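Local structure of transcriptional regulator, BadM/Rrf2 family (Thermincola potens, 4CIC) at residues A22-F25 with G26-P29; E43-L46 with E47-A51; I131-A134 with D135-K138. The protein probably binds DNA as a transcription factor of the Rrf2 family, an IscR-type regulator linked to the control of iron-sulfur cluster biogenesis. The protein carries 3 engineered substitutions. All coordinates share one frame; numbering follows the deposited sequence.

In the fold
Three short-range contacts follow one another along the chain, all in this winged helix-turn-helix regulator. Contact 1 sits where helix 9-23 gives way to the loop before helix 32-39; contact 2 is the first nine residues of helix 43-55, second helix of the helix-turn-helix; contact 3 starts helix 133-143. Contacts 1 and 3 touch, their centres about 14 Å apart, because Ala22 and Gln23 pack on Leu133 and Leu137. Contact 2 lies about 19 Å from contact 1 without touching it, and about 23 Å from contact 3 across the chain's centre (both between centres). Helix 9-23 thus links the probable DNA-binding unit to a C-terminal helix that also packs on the second subunit.

Contact 1 of 3, residues A22-F25 with G26-P29; sequences AQHF and GEGP
The backbone from His24 to Gly28 closes an i to i+4 turn in the loop that follows helix 9-23, Gly28 N donating to His24 O at 3.0 Å with a bent N-H...O angle of 143°. Gly28 then leaves with a positive phi, where a CB would collide with the carbonyl oxygen before it and with Pro29 CD. A water bridges the same turn: it donates to Gln23 O (3.0 Å) and accepts from Glu27 N (3.3 Å). Side chains add less. His24 and Glu27 slant across one another, CD2 of the His24 imidazole 4.1 Å from Glu27 OE1, with ring and carboxylate planes 60° apart; this is a loose approach and no salt bridge. His24 ND1 is hydrogen-bonded to Asp20 O one turn back, which helps set the ring's rotation, and Val30 also touches it. Phe25 has CG anti to the backbone N (chi1 -173°), and its ring is carried off to Leu71 of strand 68-71 and to Pro75. A water-bridged turn released through a positive-phi glycine is what leads here from helix 9-23 into the helix-turn-helix of the winged domain.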
loop_
_atom_site.group_PDB
_atom_site.type_symbol
_atom_site.label_atom_id
_atom_site.label_comp_id
_atom_site.label_asym_id
_atom_site.label_seq_id
_atom_site.Cartn_x
_atom_site.Cartn_y
_atom_site.Cartn_z
ATOM N N ALA A 22 2.453 -1.549 24.305
ATOM C CA ALA A 22 3.817 -1.013 24.430
ATOM C C ALA A 22 3.885 0.145 25.425
ATOM O O ALA A 22 4.844 0.256 26.218
ATOM C CB ALA A 22 4.366 -0.569 23.040
ATOM N N GLN A 23 2.869 1.006 25.381
ATOM C CA GLN A 23 2.783 2.163 26.285
ATOM C C GLN A 23 2.612 1.753 27.728
ATOM O O GLN A 23 2.900 2.538 28.621
ATOM C CB GLN A 23 1.613 3.072 25.906
ATOM C CG GLN A 23 1.904 3.817 24.597
ATOM C CD GLN A 23 0.799 4.796 24.210
ATOM O OE1 GLN A 23 -0.324 4.395 23.894
ATOM N NE2 GLN A 23 1.122 6.085 24.219
ATOM N N HIS A 24 2.146 0.530 27.954
ATOM C CA HIS A 24 1.945 0.064 29.332
ATOM C C HIS A 24 2.901 -1.047 29.751
ATOM O O HIS A 24 2.743 -1.635 30.827
ATOM C CB HIS A 24 0.495 -0.399 29.509
ATOM C CG HIS A 24 -0.499 0.714 29.392
ATOM N ND1 HIS A 24 -1.007 1.136 28.188
ATOM C CD2 HIS A 24 -1.068 1.500 30.342
ATOM C CE1 HIS A 24 -1.848 2.139 28.391
ATOM N NE2 HIS A 24 -1.900 2.376 29.689
ATOM N N PHE A 25 3.903 -1.327 28.923
ATOM C CA PHE A 25 4.777 -2.483 29.113
ATOM C C PHE A 25 5.486 -2.455 30.462
ATOM O O PHE A 25 5.530 -3.459 31.151
ATOM C CB PHE A 25 5.788 -2.551 27.970
ATOM C CG PHE A 25 6.653 -3.797 27.962
ATOM C CD1 PHE A 25 6.088 -5.060 28.039
ATOM C CD2 PHE A 25 8.024 -3.688 27.821
ATOM C CE1 PHE A 25 6.898 -6.199 28.014
ATOM C CE2 PHE A 25 8.842 -4.813 27.760
ATOM C CZ PHE A 25 8.275 -6.071 27.864
ATOM N N GLY A 26 6.043 -1.307 30.818
ATOM C CA GLY A 26 6.761 -1.189 32.078
ATOM C C GLY A 26 5.858 -1.328 33.287
ATOM O O GLY A 26 6.234 -1.915 34.311
ATOM N N GLU A 27 4.662 -0.776 33.174
ATOM C CA GLU A 27 3.754 -0.742 34.311
ATOM C C GLU A 27 3.117 -2.092 34.576
ATOM O O GLU A 27 2.698 -2.372 35.694
ATOM C CB GLU A 27 2.684 0.320 34.094
ATOM C CG GLU A 27 3.222 1.733 34.234
ATOM C CD GLU A 27 2.128 2.779 34.176
ATOM O OE1 GLU A 27 1.017 2.459 33.696
ATOM O OE2 GLU A 27 2.378 3.920 34.622
ATOM N N GLY A 28 3.037 -2.930 33.548
ATOM C CA GLY A 28 2.484 -4.263 33.708
ATOM C C GLY A 28 1.179 -4.492 32.969
ATOM O O GLY A 28 0.762 -3.673 32.151
ATOM N N PRO A 29 0.523 -5.621 33.247
ATOM C CA PRO A 29 -0.712 -6.036 32.570
ATOM C C PRO A 29 -1.855 -5.056 32.609
ATOM O O PRO A 29 -2.083 -4.400 33.622
ATOM C CB PRO A 29 -1.119 -7.312 33.321
ATOM C CG PRO A 29 -0.289 -7.329 34.550
ATOM C CD PRO A 29 0.965 -6.621 34.232
HETATM O O HOH W 1 4.487 1.715 31.059
#

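Contact 2 of 3, residues E43-L46 with E47-A51; sequences EPYL and EQLIA
Tyr45 and Leu46 meet Leu49 and Ile50 one turn further along helix 43-55, the second helix of the helix-turn-helix, which in winged regulators of this kind is the one expected to enter the DNA groove. The backbone supplies the usual i to i+4 ladder: Glu47 N donates to Glu43 O at 2.8 Å, Leu49 N to Tyr45 O at 3.0 Å and Ile50 N to Leu46 O at 2.9 Å, the last nearly straight at 172°. Gln48 N reaches Pro44 O only weakly, and a water that donates to the same carbonyl also accepts from Gln48 NE2 (2.9 Å), tying the amide end back to the helix. Tyr45 has CG anti to the backbone N (chi1 -168°), which swings the ring over toward Leu49; there CD1 of Leu49 lies in the ring plane at its edge, 3.7 Å from Tyr45 CE1. Leu49 is modelled in two conformers, so this contact describes one of them. The hydroxyl of Tyr45 is hydrogen-bonded to Thr9 OG1, fixing the far end of the ring. With an alanine here, Thr9 OG1 would probably lose its phenol partner and the Leu49 conformer described its aromatic neighbour. On the inward side Leu46 and Ile50 run side by side, pointing the same way, with Leu46 CD1 3.9 Å from Ile50 CG1; Ile35 and Leu32 of helix 32-39 pack on this pair. Glu43 OE1 and Glu47 OE2 are 5.2 Å apart, like charges that probably repel mildly, though Lys33, which Glu43 touches along with Ala36, may offset this. The result is an amphipathic helix packed on helices 9-23 and 32-39, as expected of the recognition helix of a winged helix-turn-helix.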
loop_
_atom_site.group_PDB
_atom_site.type_symbol
_atom_site.label_atom_id
_atom_site.label_comp_id
_atom_site.label_asym_id
_atom_site.label_seq_id
_atom_site.Cartn_x
_atom_site.Cartn_y
_atom_site.Cartn_z
ATOM N N GLU A 43 -14.750 -4.007 21.766
ATOM C CA GLU A 43 -14.199 -5.114 22.553
ATOM C C GLU A 43 -14.260 -6.492 21.872
ATOM O O GLU A 43 -13.278 -7.226 21.923
ATOM C CB GLU A 43 -14.850 -5.197 23.939
ATOM C CG GLU A 43 -14.407 -4.122 24.902
ATOM C CD GLU A 43 -14.855 -4.407 26.322
ATOM O OE1 GLU A 43 -14.932 -5.600 26.692
ATOM O OE2 GLU A 43 -15.122 -3.442 27.066
ATOM N N PRO A 44 -15.406 -6.842 21.242
ATOM C CA PRO A 44 -15.455 -8.153 20.581
ATOM C C PRO A 44 -14.391 -8.292 19.504
ATOM O O PRO A 44 -13.797 -9.357 19.349
ATOM C CB PRO A 44 -16.844 -8.176 19.945
ATOM C CG PRO A 44 -17.640 -7.240 20.765
ATOM C CD PRO A 44 -16.713 -6.164 21.201
ATOM N N TYR A 45 -14.146 -7.218 18.767
ATOM C CA TYR A 45 -13.168 -7.277 17.689
ATOM C C TYR A 45 -11.792 -7.447 18.304
ATOM O O TYR A 45 -10.986 -8.264 17.841
ATOM C CB TYR A 45 -13.231 -5.990 16.854
ATOM C CG TYR A 45 -12.474 -6.044 15.547
ATOM C CD1 TYR A 45 -11.094 -5.882 15.508
ATOM C CD2 TYR A 45 -13.143 -6.241 14.354
ATOM C CE1 TYR A 45 -10.404 -5.928 14.306
ATOM C CE2 TYR A 45 -12.461 -6.280 13.150
ATOM C CZ TYR A 45 -11.100 -6.127 13.131
ATOM O OH TYR A 45 -10.427 -6.174 11.919
ATOM N N LEU A 46 -11.529 -6.665 19.353
ATOM C CA LEU A 46 -10.246 -6.711 20.053
ATOM C C LEU A 46 -9.965 -8.094 20.642
ATOM O O LEU A 46 -8.840 -8.583 20.571
ATOM C CB LEU A 46 -10.197 -5.651 21.156
ATOM C CG LEU A 46 -8.868 -5.560 21.917
ATOM C CD1 LEU A 46 -7.728 -5.261 20.956
ATOM C CD2 LEU A 46 -8.957 -4.486 22.991
ATOM N N GLU A 47 -10.989 -8.719 21.228
ATOM C CA GLU A 47 -10.851 -10.073 21.771
ATOM C C GLU A 47 -10.321 -11.034 20.722
ATOM O O GLU A 47 -9.436 -11.857 20.993
ATOM C CB GLU A 47 -12.200 -10.621 22.242
ATOM C CG GLU A 47 -12.741 -10.073 23.542
ATOM C CD GLU A 47 -14.021 -10.789 23.953
ATOM O OE1 GLU A 47 -14.484 -11.659 23.178
ATOM O OE2 GLU A 47 -14.563 -10.490 25.040
ATOM N N GLN A 48 -10.895 -10.947 19.524
ATOM C CA GLN A 48 -10.498 -11.845 18.457
ATOM C C GLN A 48 -9.095 -11.543 17.956
ATOM O O GLN A 48 -8.339 -12.453 17.626
ATOM C CB GLN A 48 -11.520 -11.806 17.318
ATOM C CG GLN A 48 -12.868 -12.368 17.760
ATOM C CD GLN A 48 -13.895 -12.390 16.646
ATOM O OE1 GLN A 48 -13.579 -12.750 15.518
ATOM N NE2 GLN A 48 -15.136 -12.023 16.965
ATOM N N LEU A 49 -8.762 -10.255 17.889
ATOM C CA LEU A 49 -7.431 -9.828 17.476
ATOM C C LEU A 49 -6.386 -10.411 18.402
ATOM O O LEU A 49 -5.438 -11.081 17.974
ATOM C CB LEU A 49 -7.325 -8.308 17.544
ATOM C CG LEU A 49 -7.645 -7.506 16.294
ATOM C CD1 LEU A 49 -7.482 -6.026 16.610
ATOM C CD2 LEU A 49 -6.712 -7.920 15.165
ATOM N N ILE A 50 -6.583 -10.139 19.684
ATOM C CA ILE A 50 -5.628 -10.509 20.722
ATOM C C ILE A 50 -5.406 -12.010 20.720
ATOM O O ILE A 50 -4.294 -12.476 20.959
ATOM C CB ILE A 50 -6.127 -10.054 22.100
ATOM C CG1 ILE A 50 -6.026 -8.533 22.204
ATOM C CG2 ILE A 50 -5.325 -10.730 23.239
ATOM C CD1 ILE A 50 -4.612 -8.038 22.434
ATOM N N ALA A 51 -6.459 -12.769 20.418
ATOM C CA ALA A 51 -6.325 -14.223 20.378
ATOM C C ALA A 51 -5.267 -14.644 19.366
ATOM O O ALA A 51 -4.453 -15.531 19.640
ATOM C CB ALA A 51 -7.649 -14.892 20.076
HETATM O O HOH W 2 -15.785 -11.543 19.711
#

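Contact 3 of 3, residues I131-A134 with D135-K138; sequences ITLA and DMLK
Asp135 OD2 takes the backbone N-H of Thr132 at 2.9 Å, while Thr132 OG1, 3.4 Å from the same oxygen, offers at most a weak second bond. Thr132 is the N-cap of helix 133-143, and the two residues form a capping box: in return Asp135 N donates to Thr132 OG1 at 3.1 Å. The threonine can do this because chi1 of 64° sets OG1 between its own N and carbonyl carbon, where Asp135 N can reach it. The N-H of Thr132 approaches OD2 from the anti side, 30° out of the carboxylate plane. Placed at the N-terminus, the carboxylate is probably favoured by the helix dipole as well. Behind the box, Met136 N, Leu137 N and Lys138 N donate to Thr132 O, Leu133 O and Ala134 O. Met136 turns inward, its CG 3.8 Å from Ile131 CG2 with the two side chains at about a right angle. Val15 and Phe19 of helix 9-23 pack on it from the same chain, while Thr113 of the second subunit touches it and Val116 of that subunit touches Ile131. The methionine chain bends at chi3, and its SD ends 3.9 Å from Leu133 CD2.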
loop_
_atom_site.group_PDB
_atom_site.type_symbol
_atom_site.label_atom_id
_atom_site.label_comp_id
_atom_site.label_asym_id
_atom_site.label_seq_id
_atom_site.Cartn_x
_atom_site.Cartn_y
_atom_site.Cartn_z
ATOM N N ILE A 131 10.426 0.177 11.436
ATOM C CA ILE A 131 9.823 0.832 12.606
ATOM C C ILE A 131 9.479 -0.210 13.649
ATOM O O ILE A 131 8.762 -1.165 13.362
ATOM C CB ILE A 131 8.521 1.567 12.202
ATOM C CG1 ILE A 131 8.837 2.669 11.188
ATOM C CG2 ILE A 131 7.816 2.164 13.418
ATOM C CD1 ILE A 131 7.618 3.170 10.422
ATOM N N THR A 132 9.961 -0.031 14.878
ATOM C CA THR A 132 9.572 -0.944 15.933
ATOM C C THR A 132 8.602 -0.257 16.884
ATOM O O THR A 132 8.412 0.960 16.828
ATOM C CB THR A 132 10.767 -1.399 16.802
ATOM O OG1 THR A 132 11.310 -0.267 17.488
ATOM C CG2 THR A 132 11.847 -2.044 15.945
ATOM N N LEU A 133 7.993 -1.034 17.763
ATOM C CA LEU A 133 7.161 -0.434 18.802
ATOM C C LEU A 133 7.978 0.508 19.689
ATOM O O LEU A 133 7.460 1.525 20.127
ATOM C CB LEU A 133 6.424 -1.499 19.604
ATOM C CG LEU A 133 5.373 -2.360 18.879
ATOM C CD1 LEU A 133 4.740 -3.356 19.874
ATOM C CD2 LEU A 133 4.297 -1.471 18.265
ATOM N N ALA A 134 9.265 0.232 19.886
ATOM C CA ALA A 134 10.084 1.180 20.656
ATOM C C ALA A 134 10.233 2.511 19.915
ATOM O O ALA A 134 10.228 3.579 20.530
ATOM C CB ALA A 134 11.454 0.598 20.977
ATOM N N ASP A 135 10.400 2.449 18.594
ATOM C CA ASP A 135 10.478 3.676 17.813
ATOM C C ASP A 135 9.191 4.487 17.965
ATOM O O ASP A 135 9.219 5.718 18.075
ATOM C CB ASP A 135 10.636 3.349 16.322
ATOM C CG ASP A 135 12.015 2.807 15.953
ATOM O OD1 ASP A 135 13.023 3.259 16.521
ATOM O OD2 ASP A 135 12.084 1.937 15.050
ATOM N N MET A 136 8.059 3.791 17.928
ATOM C CA MET A 136 6.768 4.449 18.091
ATOM C C MET A 136 6.636 5.071 19.495
ATOM O O MET A 136 6.140 6.194 19.641
ATOM C CB MET A 136 5.630 3.461 17.790
ATOM C CG MET A 136 5.546 3.042 16.279
ATOM S SD MET A 136 4.294 1.777 16.066
ATOM C CE MET A 136 2.776 2.687 16.307
ATOM N N LEU A 137 7.119 4.370 20.510
ATOM C CA LEU A 137 7.130 4.951 21.864
ATOM C C LEU A 137 7.937 6.247 21.945
ATOM O O LEU A 137 7.506 7.225 22.571
ATOM C CB LEU A 137 7.662 3.942 22.886
ATOM C CG LEU A 137 6.760 2.761 23.243
ATOM C CD1 LEU A 137 7.521 1.773 24.135
ATOM C CD2 LEU A 137 5.503 3.238 23.954
ATOM N N LYS A 138 9.118 6.244 21.331
ATOM C CA LYS A 138 9.929 7.455 21.247
ATOM C C LYS A 138 9.228 8.603 20.519
ATOM O O LYS A 138 9.219 9.741 21.008
ATOM C CB LYS A 138 11.278 7.153 20.605
ATOM C CG LYS A 138 12.150 6.263 21.465
ATOM C CD LYS A 138 13.434 5.901 20.751
ATOM C CE LYS A 138 14.327 5.073 21.646
ATOM N NZ LYS A 138 15.692 4.904 21.073
#